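Local structure of prenyltransference for protein (Lavandula lanata, 5HC8) at residues Arg24-Ser29 against Pro217-Asp222; Ser53-Lys58 against Asp227-Leu232; Phe79-Tyr84 against Arg112-Leu117; Phe210-Phe215 against Ala233-Arg238. The protein catalyses the head-to-middle condensation of two dimethylallyl diphosphate molecules to lavandulyl diphosphate, as a member of the cis-prenyltransferase (undecaprenyl diphosphate synthase) family. All coordinates share one frame; numbering follows the deposited sequence.

Contact 1 of 4, residues Arg24-Ser29 against Pro217-Asp222; sequences RKWAKS and PKLFPD. With PIS (trihydrogen thiodiphosphate), chain C.
Trp26 and Leu219 mark the closest backbone approach, their CA atoms 6.2 Å apart, where helix 23-30 meets the loop that follows strand 212-215. Residues 24-29 are fully helical; 217-222 run as loop until a 3-10 turn at 220-222, in which Asp222 N bonds back to Leu219 O. Leu219 reaches the helix with one methyl, CD1, which lies 3.5 Å from the backbone N of Trp26 and 3.7 Å from Trp26 CB. The chi1 of Trp26 (-176°) puts CG anti to the backbone N, beside the carbonyl carbon. One face of the indole meets Pro221 in a CH-pi contact: Pro221 CB sits 3.4 Å from the centroid of the five-membered ring of Trp26, only 8° off the normal. At the rim of the same ring, Trp26 NE1 donates to Asp222 OD1 at 3.0 Å with an angle of 146°, approaching the carboxylate from above its plane. Face and N-H are thus both engaged by neighbouring residues, which restricts rotation of the indole. Thr40 of helix 34-54 touches both Trp26 and Pro221. On the ligand side, Lys25 N donates to PIS O3 at 2.8 Å and Arg24 N to PIS O1 at 3.3 Å, while the side chains of Lys25 and Arg24 form salt bridges with Glu197 and Glu76. Backbone amides at a helix N terminus gripping phosphate oxygens, with Gly22 N adding another, are characteristic of the diphosphate site of cis-prenyltransferases.

Contact 2 of 4, residues Ser53-Lys58 against Asp227-Leu232; sequences SQLGIK and DLLDAL
Leu232 N donates to Leu228 O at 2.9 Å, the helical bond that sets these two leucines one turn apart on helix 225-237, so that both CB atoms point at 53-58. No hydrogen bond spans the two segments. The approach from the other side is made by Leu55: Leu55 CA and Leu229 CA are 9.3 Å apart, and side chains bridge this distance. One methyl of Leu55, CD1, meets three leucines. Leu55 CD1 is 3.8 Å from Leu229 CD1 and 4.2 Å from Leu228 CD2. Its shortest contact, Leu55 CD1 to Leu232 CD2, is 3.3 Å; the two side chains meet tip to tip, tighter than normal van der Waals contact. Leu232 has a nearly eclipsed chi2 of 3°, so the exact methyl position deserves caution. Ile57 adds a looser touch, its CD1 being 4.3 Å from Leu232 CD2. Between Leu55 and Ile57, Gly56 closes helix 34-54 in a Schellman motif, with positive phi (83°) and its N bonded to Ser53 O. Leu55 and Ile57, on either side of Gly56 in sequence, both direct CB toward 227-232 before the chain enters strand 59-65. Leu228 and Leu232 also pack on Ile192 and Leu190 of strand 190-193. The side-chain contacts across the segments run between methyl carbons, which implies a non-directional hydrophobic joint, with no polar bond between the two segments to fix their register.

Contact 3 of 4, residues Phe79-Tyr84 against Arg112-Leu117; sequences FLMRIY and RLPEYL. With 61G (2-methylbuta-1,3-diene), chain D.
Arg82 lays its guanidinium flat on one face of the Tyr116 ring, the centres 3.6 Å apart and the planes only 4° from parallel, a stacked cation-pi pair. It joins two helices of the cis-prenyltransferase fold: helix 74-89, which lines the prenyl pocket, and the first turn of helix 115-128, with Pro114 at its N-cap position. The salt bridge from Arg82 NH2 to Glu85, one turn along the same helix, helps define the rotation of the guanidinium. Tyr116 carries CG between its backbone N and carbonyl carbon (chi1 65°), and its ring is sandwiched: Pro114 CB lies 3.2 Å above the face opposite Arg82, offset toward the rim. Deeper in, Met81 bends at chi2 (-54°) and crosses three apolar side chains at about a right angle. Pro114 accompanies the chain from CB to CE, with Met81 CG 3.7 Å from Pro114 CG. Met81 SD adds Leu117 CD2 at 3.6 Å, and Met81 CE adds Leu113 CD2 at 3.7 Å. Met81 thus packs between helix 74-89 and the start of helix 115-128 with the loop before it. Phe70 and Leu65 also touch it. Tyr84, whose CB touches Leu117 CD1, and Leu80 lead away to the bound 2-methylbuta-1,3-diene. The diene meets Tyr84 at the ring edge, though too closely in the model to be trusted, whereas Leu80 CD2 makes an ordinary contact with its CAB atom at 3.8 Å.

Contact 4 of 4, residues Phe210-Phe215 against Ala233-Arg238; sequences FTEFYF and ASYRCR
Arg238 NH1 donates to Glu212 OE1 at 2.7 Å and 154°, a salt bridge that uses the anti lone pair of the carboxylate oxygen. The two flat groups stand almost perpendicular, 86° apart, yet OE1 stays close to the guanidinium plane. In that plane, too, lies the carbonyl oxygen of Phe213, gripped end-on by two nitrogens: Arg238 NH1 reaches Phe213 O at 2.9 Å and Arg238 NH2 reaches it at 2.8 Å, both from the same face of the carbonyl plane. Ser234, one turn back on helix 225-237, receives the side-on pair, with Arg238 NH2 at 3.0 Å and NE at 3.2 Å from Ser234 OG. Five bonds to three oxygens, all near its plane, fix the orientation of the guanidinium. Packing fills the flanks. Tyr214 presents its ring edge to Ser234, Tyr214 CD1 lying 3.6 Å from Ser234 OG, and Glu212 CG passes 4.1 Å from Tyr235 CE1. The other carboxylate oxygen of Glu212, OE2, forms a salt bridge with Arg199 of the second subunit, so two positive charges share this carboxylate and would probably stabilise its ionised form. Phe213 also makes backbone hydrogen bonds to that subunit. The contact joins the end of helix 225-237 to strand 212-215, the edge strand of the parallel sheet within this chain, beside the dimer interface of this cis-prenyltransferase fold.

How the contacts relate
From the N terminus, helix 23-30 opens contact 1, which ties it to the loop after strand 212-215, and the end of helix 34-54 opens contact 2, which ties it to helix 225-237. Contact 3 comes next, joining helices 74-89 and 115-128 in a local loop through helix 91-97 and strand 103-107, wholly within the spans of contacts 1 and 2. Strand 212-215 then starts contact 4, its tie to the last helix; 217-222 completes contact 1, 227-232 contact 2 and 233-238 contact 4, so these three cross. Lys218 of contact 1 forms a salt bridge with Asp227 of contact 2. Contact 3 lies across the chain's centre from contacts 2 and 4.

Contact 1 of 4, residues Arg24-Ser29 against Pro217-Asp222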
# COMPACT_ATOMS: atom_id res chain seq x y z
N ARG A 24 22.72 -7.20 -0.43
CA ARG A 24 23.86 -6.91 -1.30
C ARG A 24 24.62 -5.64 -0.91
O ARG A 24 25.85 -5.64 -0.92
CB ARG A 24 23.35 -6.87 -2.74
CG ARG A 24 24.32 -6.28 -3.80
CD ARG A 24 23.66 -6.25 -5.18
NE ARG A 24 22.31 -6.84 -5.08
CZ ARG A 24 21.98 -8.12 -5.27
NH1 ARG A 24 22.89 -9.03 -5.65
NH2 ARG A 24 20.70 -8.47 -5.09
N LYS A 25 23.94 -4.56 -0.57
CA LYS A 25 24.60 -3.36 -0.02
C LYS A 25 25.47 -3.73 1.18
O LYS A 25 26.61 -3.28 1.30
CB LYS A 25 23.59 -2.29 0.41
CG LYS A 25 22.79 -1.66 -0.75
CD LYS A 25 21.74 -0.66 -0.25
CE LYS A 25 20.86 -0.11 -1.39
NZ LYS A 25 19.51 0.34 -0.90
N TRP A 26 24.94 -4.58 2.05
CA TRP A 26 25.67 -5.01 3.23
C TRP A 26 26.91 -5.82 2.81
O TRP A 26 27.97 -5.62 3.34
CB TRP A 26 24.79 -5.90 4.10
CG TRP A 26 25.43 -6.34 5.41
CD1 TRP A 26 25.41 -5.67 6.57
CD2 TRP A 26 26.16 -7.55 5.66
NE1 TRP A 26 26.04 -6.37 7.55
CE2 TRP A 26 26.52 -7.53 7.03
CE3 TRP A 26 26.51 -8.66 4.87
CZ2 TRP A 26 27.22 -8.57 7.63
CZ3 TRP A 26 27.19 -9.73 5.49
CH2 TRP A 26 27.53 -9.67 6.86
N ALA A 27 26.73 -6.74 1.89
CA ALA A 27 27.88 -7.52 1.42
C ALA A 27 28.94 -6.59 0.83
O ALA A 27 30.09 -6.63 1.24
CB ALA A 27 27.44 -8.53 0.40
N LYS A 28 28.52 -5.69 -0.05
CA LYS A 28 29.40 -4.74 -0.69
C LYS A 28 30.17 -3.99 0.37
O LYS A 28 31.38 -3.94 0.36
CB LYS A 28 28.60 -3.77 -1.56
CG LYS A 28 29.17 -3.54 -2.94
CD LYS A 28 30.65 -3.11 -2.94
CE LYS A 28 30.92 -1.76 -2.27
NZ LYS A 28 30.26 -0.64 -2.99
N SER A 29 29.43 -3.40 1.28
CA SER A 29 29.97 -2.73 2.43
C SER A 29 31.05 -3.54 3.18
O SER A 29 32.05 -2.97 3.60
CB SER A 29 28.80 -2.42 3.35
OG SER A 29 29.23 -1.84 4.55
N PRO A 217 16.93 2.68 8.21
CA PRO A 217 18.12 2.53 7.32
C PRO A 217 18.97 1.29 7.55
O PRO A 217 19.73 0.93 6.67
CB PRO A 217 18.89 3.82 7.54
CG PRO A 217 18.58 4.14 8.95
CD PRO A 217 17.07 3.87 9.07
N LYS A 218 18.77 0.56 8.65
CA LYS A 218 19.54 -0.64 8.92
C LYS A 218 19.42 -1.68 7.86
O LYS A 218 18.34 -2.03 7.50
CB LYS A 218 19.14 -1.29 10.25
CG LYS A 218 19.75 -0.63 11.45
CD LYS A 218 20.58 -1.64 12.24
CE LYS A 218 21.15 -0.96 13.44
NZ LYS A 218 21.13 -1.95 14.55
N LEU A 219 20.56 -2.22 7.42
CA LEU A 219 20.59 -3.23 6.39
C LEU A 219 20.22 -4.57 7.05
O LEU A 219 20.60 -4.84 8.20
CB LEU A 219 21.97 -3.28 5.71
CG LEU A 219 22.50 -1.98 5.08
CD1 LEU A 219 23.85 -2.29 4.46
CD2 LEU A 219 21.52 -1.36 4.08
N PHE A 220 19.43 -5.38 6.38
CA PHE A 220 18.82 -6.46 7.13
C PHE A 220 19.85 -7.43 7.80
O PHE A 220 19.55 -8.00 8.85
CB PHE A 220 17.86 -7.28 6.37
CG PHE A 220 17.03 -8.18 7.27
CD1 PHE A 220 15.99 -7.65 8.01
CD2 PHE A 220 17.31 -9.51 7.41
CE1 PHE A 220 15.27 -8.42 8.89
CE2 PHE A 220 16.56 -10.30 8.25
CZ PHE A 220 15.54 -9.75 8.99
N PRO A 221 21.02 -7.68 7.16
CA PRO A 221 21.95 -8.52 7.91
C PRO A 221 22.35 -7.96 9.30
O PRO A 221 22.79 -8.73 10.17
CB PRO A 221 23.17 -8.60 6.98
CG PRO A 221 22.59 -8.56 5.65
CD PRO A 221 21.49 -7.46 5.80
N ASP A 222 22.22 -6.64 9.50
CA ASP A 222 22.48 -5.99 10.81
C ASP A 222 21.25 -5.92 11.72
O ASP A 222 21.35 -5.43 12.85
CB ASP A 222 23.05 -4.57 10.60
CG ASP A 222 24.43 -4.58 9.97
OD1 ASP A 222 25.19 -5.53 10.25
OD2 ASP A 222 24.70 -3.67 9.14
P1 PIS C . 19.97 -5.15 -1.95
O1 PIS C . 19.81 -6.75 -1.88
P2 PIS C . 18.55 -7.63 -1.47
S1 PIS C . 17.34 -6.93 -2.33
O2 PIS C . 18.68 -4.39 -1.56
O3 PIS C . 21.14 -4.74 -1.06
O4 PIS C . 18.41 -7.42 -0.00
O5 PIS C . 20.19 -4.87 -3.47
O6 PIS C . 18.90 -9.12 -1.97

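Contact 2 of 4, residues Ser53-Lys58 against Asp227-Leu232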
# COMPACT_ATOMS: atom_id res chain seq x y z
N SER A 53 7.48 -13.63 19.51
CA SER A 53 6.70 -14.55 20.35
C SER A 53 6.65 -14.14 21.84
O SER A 53 5.56 -14.00 22.44
CB SER A 53 7.21 -15.99 20.18
OG SER A 53 6.51 -16.88 21.05
N GLN A 54 7.82 -13.77 22.36
CA GLN A 54 7.98 -13.34 23.75
C GLN A 54 7.18 -12.10 23.95
O GLN A 54 6.61 -11.88 25.01
CB GLN A 54 9.41 -12.97 24.06
CG GLN A 54 10.43 -14.11 24.09
CD GLN A 54 11.86 -13.54 24.21
OE1 GLN A 54 12.11 -12.57 24.97
NE2 GLN A 54 12.80 -14.10 23.43
N LEU A 55 7.11 -11.26 22.94
CA LEU A 55 6.41 -10.00 23.09
C LEU A 55 4.89 -10.15 23.00
O LEU A 55 4.16 -9.20 23.17
CB LEU A 55 6.88 -8.99 22.04
CG LEU A 55 8.27 -8.41 22.21
CD1 LEU A 55 8.71 -7.80 20.92
CD2 LEU A 55 8.39 -7.36 23.31
N GLY A 56 4.40 -11.33 22.70
CA GLY A 56 2.96 -11.50 22.62
C GLY A 56 2.38 -11.08 21.28
O GLY A 56 1.18 -10.91 21.17
N ILE A 57 3.21 -10.93 20.27
CA ILE A 57 2.68 -10.73 18.91
C ILE A 57 2.01 -12.07 18.46
O ILE A 57 2.47 -13.13 18.76
CB ILE A 57 3.82 -10.31 17.99
CG1 ILE A 57 4.31 -8.89 18.35
CG2 ILE A 57 3.41 -10.41 16.50
CD1 ILE A 57 5.67 -8.60 17.78
N LYS A 58 0.89 -11.97 17.80
CA LYS A 58 0.09 -13.11 17.43
C LYS A 58 0.44 -13.65 16.05
O LYS A 58 0.38 -14.82 15.83
CB LYS A 58 -1.37 -12.78 17.50
CG LYS A 58 -1.82 -12.52 18.94
CD LYS A 58 -3.25 -12.08 18.96
CE LYS A 58 -3.74 -11.82 20.40
NZ LYS A 58 -4.99 -10.99 20.34
N ASP A 227 16.14 -4.03 16.92
CA ASP A 227 15.50 -3.30 15.81
C ASP A 227 14.01 -3.58 15.73
O ASP A 227 13.25 -2.67 15.40
CB ASP A 227 16.25 -3.58 14.48
CG ASP A 227 17.75 -3.30 14.63
OD1 ASP A 227 18.06 -2.12 14.78
OD2 ASP A 227 18.60 -4.21 14.67
N LEU A 228 13.61 -4.77 16.10
CA LEU A 228 12.20 -5.11 16.32
C LEU A 228 11.62 -4.29 17.46
O LEU A 228 10.54 -3.73 17.36
CB LEU A 228 11.99 -6.61 16.51
CG LEU A 228 10.54 -7.00 16.77
CD1 LEU A 228 9.64 -6.55 15.60
CD2 LEU A 228 10.32 -8.48 17.07
N LEU A 229 12.36 -4.22 18.57
CA LEU A 229 11.96 -3.42 19.68
C LEU A 229 11.83 -1.95 19.35
O LEU A 229 10.91 -1.29 19.81
CB LEU A 229 13.01 -3.60 20.79
CG LEU A 229 12.80 -4.61 21.90
CD1 LEU A 229 11.62 -5.57 21.90
CD2 LEU A 229 14.09 -5.28 22.34
N ASP A 230 12.72 -1.45 18.53
CA ASP A 230 12.67 -0.07 18.14
C ASP A 230 11.38 0.21 17.32
O ASP A 230 10.70 1.26 17.52
CB ASP A 230 13.88 0.29 17.34
CG ASP A 230 15.10 0.49 18.20
OD1 ASP A 230 14.98 0.62 19.42
OD2 ASP A 230 16.19 0.54 17.63
N ALA A 231 11.05 -0.72 16.40
CA ALA A 231 9.83 -0.59 15.56
C ALA A 231 8.62 -0.66 16.44
O ALA A 231 7.69 0.15 16.26
CB ALA A 231 9.83 -1.67 14.49
N LEU A 232 8.63 -1.57 17.44
CA LEU A 232 7.50 -1.66 18.35
C LEU A 232 7.28 -0.38 19.22
O LEU A 232 6.15 -0.01 19.48
CB LEU A 232 7.60 -2.84 19.26
CG LEU A 232 7.00 -4.18 18.87
CD1 LEU A 232 6.38 -4.27 17.52
CD2 LEU A 232 8.06 -5.26 18.99

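Contact 3 of 4, residues Phe79-Tyr84 against Arg112-Leu117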
# COMPACT_ATOMS: atom_id res chain seq x y z
N PHE A 79 20.55 -20.13 -4.73
CA PHE A 79 21.11 -20.07 -3.41
C PHE A 79 20.08 -19.65 -2.34
O PHE A 79 20.02 -20.22 -1.26
CB PHE A 79 22.25 -19.08 -3.38
CG PHE A 79 23.03 -19.13 -2.11
CD1 PHE A 79 23.87 -20.20 -1.85
CD2 PHE A 79 22.88 -18.15 -1.14
CE1 PHE A 79 24.59 -20.27 -0.67
CE2 PHE A 79 23.61 -18.22 0.05
CZ PHE A 79 24.47 -19.29 0.29
N LEU A 80 19.29 -18.62 -2.63
CA LEU A 80 18.18 -18.27 -1.73
C LEU A 80 17.28 -19.47 -1.45
O LEU A 80 16.92 -19.70 -0.33
CB LEU A 80 17.35 -17.11 -2.36
CG LEU A 80 18.05 -15.75 -2.32
CD1 LEU A 80 17.24 -14.71 -3.09
CD2 LEU A 80 18.30 -15.29 -0.89
N MET A 81 16.87 -20.20 -2.48
CA MET A 81 15.99 -21.33 -2.27
C MET A 81 16.63 -22.33 -1.32
O MET A 81 15.96 -22.93 -0.49
CB MET A 81 15.69 -22.06 -3.59
CG MET A 81 14.94 -21.32 -4.70
SD MET A 81 13.41 -20.61 -4.16
CE MET A 81 12.82 -20.00 -5.74
N ARG A 82 17.92 -22.56 -1.47
CA ARG A 82 18.62 -23.58 -0.66
C ARG A 82 18.73 -23.13 0.82
O ARG A 82 18.52 -23.89 1.75
CB ARG A 82 20.01 -23.82 -1.30
CG ARG A 82 20.47 -25.25 -1.44
CD ARG A 82 19.88 -25.96 -2.65
NE ARG A 82 19.21 -27.19 -2.19
CZ ARG A 82 18.87 -28.24 -2.94
NH1 ARG A 82 19.14 -28.29 -4.25
NH2 ARG A 82 18.23 -29.27 -2.37
N ILE A 83 19.02 -21.85 1.02
CA ILE A 83 19.10 -21.28 2.32
C ILE A 83 17.77 -21.37 3.00
O ILE A 83 17.73 -21.61 4.22
CB ILE A 83 19.44 -19.81 2.22
CG1 ILE A 83 20.90 -19.64 1.93
CG2 ILE A 83 19.18 -19.15 3.55
CD1 ILE A 83 21.23 -18.16 1.81
N TYR A 84 16.68 -21.18 2.24
CA TYR A 84 15.36 -21.25 2.84
C TYR A 84 15.03 -22.69 3.24
O TYR A 84 14.36 -22.92 4.24
CB TYR A 84 14.25 -20.59 1.97
CG TYR A 84 14.51 -19.10 1.77
CD1 TYR A 84 15.25 -18.38 2.71
CD2 TYR A 84 14.08 -18.43 0.63
CE1 TYR A 84 15.53 -17.06 2.52
CE2 TYR A 84 14.37 -17.09 0.47
CZ TYR A 84 15.08 -16.44 1.41
OH TYR A 84 15.41 -15.09 1.32
N ARG A 112 5.72 -22.29 -8.01
CA ARG A 112 6.95 -21.80 -8.62
C ARG A 112 8.20 -22.21 -7.88
O ARG A 112 9.28 -21.92 -8.34
CB ARG A 112 6.94 -20.27 -8.68
CG ARG A 112 5.77 -19.72 -9.47
CD ARG A 112 5.98 -18.23 -9.79
NE ARG A 112 7.20 -18.01 -10.58
CZ ARG A 112 7.58 -16.84 -11.09
NH1 ARG A 112 6.84 -15.74 -10.91
NH2 ARG A 112 8.70 -16.78 -11.80
N LEU A 113 8.11 -22.81 -6.72
CA LEU A 113 9.35 -23.10 -6.01
C LEU A 113 9.89 -24.51 -6.37
O LEU A 113 9.12 -25.34 -6.79
CB LEU A 113 9.12 -23.05 -4.51
CG LEU A 113 8.45 -21.74 -4.04
CD1 LEU A 113 8.03 -21.93 -2.60
CD2 LEU A 113 9.44 -20.57 -4.24
N PRO A 114 11.18 -24.75 -6.16
CA PRO A 114 11.73 -26.10 -6.26
C PRO A 114 11.01 -27.10 -5.36
O PRO A 114 10.68 -26.82 -4.17
CB PRO A 114 13.17 -25.96 -5.77
CG PRO A 114 13.48 -24.52 -5.72
CD PRO A 114 12.21 -23.74 -5.86
N GLU A 115 10.82 -28.31 -5.90
CA GLU A 115 10.08 -29.33 -5.19
C GLU A 115 10.64 -29.52 -3.80
O GLU A 115 9.88 -29.77 -2.88
CB GLU A 115 10.10 -30.68 -5.92
CG GLU A 115 9.37 -30.69 -7.25
CD GLU A 115 7.87 -30.86 -7.10
OE1 GLU A 115 7.38 -31.06 -5.97
OE2 GLU A 115 7.18 -30.81 -8.14
N TYR A 116 11.95 -29.47 -3.64
CA TYR A 116 12.52 -29.65 -2.34
C TYR A 116 12.09 -28.60 -1.30
O TYR A 116 12.11 -28.86 -0.08
CB TYR A 116 14.06 -29.67 -2.41
CG TYR A 116 14.76 -28.39 -2.82
CD1 TYR A 116 14.99 -27.34 -1.91
CD2 TYR A 116 15.25 -28.24 -4.12
CE1 TYR A 116 15.67 -26.19 -2.29
CE2 TYR A 116 15.92 -27.10 -4.51
CZ TYR A 116 16.13 -26.07 -3.60
OH TYR A 116 16.78 -24.93 -4.03
N LEU A 117 11.82 -27.39 -1.79
CA LEU A 117 11.48 -26.26 -0.92
C LEU A 117 10.04 -26.39 -0.57
O LEU A 117 9.63 -26.15 0.59
CB LEU A 117 11.73 -24.93 -1.60
CG LEU A 117 11.40 -23.65 -0.77
CD1 LEU A 117 11.90 -23.77 0.63
CD2 LEU A 117 12.12 -22.44 -1.37
CAC 61G D . 14.78 -11.25 -1.81
CAE 61G D . 15.74 -11.57 -0.64
CAB 61G D . 15.66 -12.75 0.29
CAD 61G D . 16.68 -10.56 -0.30
CAA 61G D . 16.68 -9.46 -1.20

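Contact 4 of 4, residues Phe210-Phe215 against Ala233-Arg238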
# COMPACT_ATOMS: atom_id res chain seq x y z
N PHE A 210 -4.53 0.48 6.73
CA PHE A 210 -4.29 1.21 8.02
C PHE A 210 -3.06 0.82 8.74
O PHE A 210 -2.81 1.30 9.83
CB PHE A 210 -5.56 1.18 8.92
CG PHE A 210 -6.76 1.91 8.27
CD1 PHE A 210 -6.81 3.29 8.24
CD2 PHE A 210 -7.75 1.18 7.68
CE1 PHE A 210 -7.86 3.95 7.63
CE2 PHE A 210 -8.82 1.83 7.05
CZ PHE A 210 -8.86 3.19 7.04
N THR A 211 -2.29 -0.11 8.18
CA THR A 211 -1.00 -0.45 8.70
C THR A 211 -0.04 0.76 8.93
O THR A 211 0.09 1.67 8.12
CB THR A 211 -0.33 -1.37 7.68
OG1 THR A 211 -1.24 -2.45 7.38
CG2 THR A 211 1.00 -1.89 8.18
N GLU A 212 0.58 0.77 10.10
CA GLU A 212 1.66 1.73 10.41
C GLU A 212 2.91 1.26 9.73
O GLU A 212 3.29 0.08 9.87
CB GLU A 212 1.83 1.79 11.94
CG GLU A 212 0.64 2.43 12.63
CD GLU A 212 0.45 3.90 12.28
OE1 GLU A 212 1.44 4.56 11.97
OE2 GLU A 212 -0.67 4.38 12.29
N PHE A 213 3.57 2.15 9.01
CA PHE A 213 4.84 1.85 8.38
C PHE A 213 6.02 2.37 9.22
O PHE A 213 5.98 3.48 9.76
CB PHE A 213 4.92 2.53 7.02
CG PHE A 213 3.85 2.12 6.03
CD1 PHE A 213 3.19 0.92 6.11
CD2 PHE A 213 3.52 2.95 5.03
CE1 PHE A 213 2.26 0.55 5.14
CE2 PHE A 213 2.59 2.61 4.06
CZ PHE A 213 1.97 1.39 4.09
N TYR A 214 7.03 1.53 9.34
CA TYR A 214 8.26 1.86 9.96
C TYR A 214 9.43 1.51 9.06
O TYR A 214 9.62 0.37 8.66
CB TYR A 214 8.35 1.09 11.25
CG TYR A 214 9.65 1.28 12.04
CD1 TYR A 214 9.82 2.35 12.89
CD2 TYR A 214 10.72 0.39 11.89
CE1 TYR A 214 10.99 2.52 13.61
CE2 TYR A 214 11.89 0.55 12.58
CZ TYR A 214 12.02 1.58 13.45
OH TYR A 214 13.18 1.66 14.16
N PHE A 215 10.22 2.52 8.71
CA PHE A 215 11.34 2.36 7.81
C PHE A 215 12.62 2.62 8.58
O PHE A 215 12.71 3.64 9.24
CB PHE A 215 11.21 3.37 6.69
CG PHE A 215 9.94 3.23 5.89
CD1 PHE A 215 9.81 2.28 4.94
CD2 PHE A 215 8.86 4.13 6.10
CE1 PHE A 215 8.63 2.14 4.21
CE2 PHE A 215 7.70 3.98 5.35
CZ PHE A 215 7.58 2.99 4.43
N ALA A 233 8.36 0.23 19.66
CA ALA A 233 8.33 1.47 20.42
C ALA A 233 7.80 2.59 19.55
O ALA A 233 7.08 3.45 20.04
CB ALA A 233 9.72 1.80 20.91
N SER A 234 8.23 2.68 18.28
CA SER A 234 7.65 3.67 17.37
C SER A 234 6.15 3.44 17.26
O SER A 234 5.35 4.42 17.32
CB SER A 234 8.40 3.66 16.02
OG SER A 234 7.83 4.48 15.01
N TYR A 235 5.76 2.15 17.07
CA TYR A 235 4.38 1.75 17.02
C TYR A 235 3.57 2.26 18.20
O TYR A 235 2.52 2.84 18.02
CB TYR A 235 4.22 0.24 16.93
CG TYR A 235 2.81 -0.22 16.79
CD1 TYR A 235 2.13 -0.10 15.56
CD2 TYR A 235 2.10 -0.72 17.89
CE1 TYR A 235 0.85 -0.49 15.43
CE2 TYR A 235 0.79 -1.13 17.74
CZ TYR A 235 0.19 -1.00 16.52
OH TYR A 235 -1.09 -1.39 16.38
N ARG A 236 4.04 1.99 19.41
CA ARG A 236 3.30 2.43 20.59
C ARG A 236 3.16 3.97 20.67
O ARG A 236 2.17 4.45 21.19
CB ARG A 236 3.95 1.89 21.87
CG ARG A 236 3.98 0.37 22.03
CD ARG A 236 4.54 -0.01 23.41
NE ARG A 236 5.52 -1.12 23.38
CZ ARG A 236 6.85 -1.03 23.59
NH1 ARG A 236 7.46 0.12 23.87
NH2 ARG A 236 7.60 -2.14 23.52
N CYS A 237 4.13 4.73 20.20
CA CYS A 237 3.95 6.16 20.06
C CYS A 237 3.03 6.63 18.90
O CYS A 237 2.70 7.78 18.83
CB CYS A 237 5.30 6.83 19.92
SG CYS A 237 6.30 6.53 21.37
N ARG A 238 2.59 5.77 17.99
CA ARG A 238 1.68 6.25 16.92
C ARG A 238 0.22 6.46 17.43
O ARG A 238 -0.31 5.66 18.20
CB ARG A 238 1.58 5.26 15.77
CG ARG A 238 2.88 4.66 15.19
CD ARG A 238 3.59 5.68 14.40
NE ARG A 238 4.86 5.19 13.92
CZ ARG A 238 5.11 4.70 12.70
NH1 ARG A 238 4.18 4.56 11.76
NH2 ARG A 238 6.34 4.35 12.44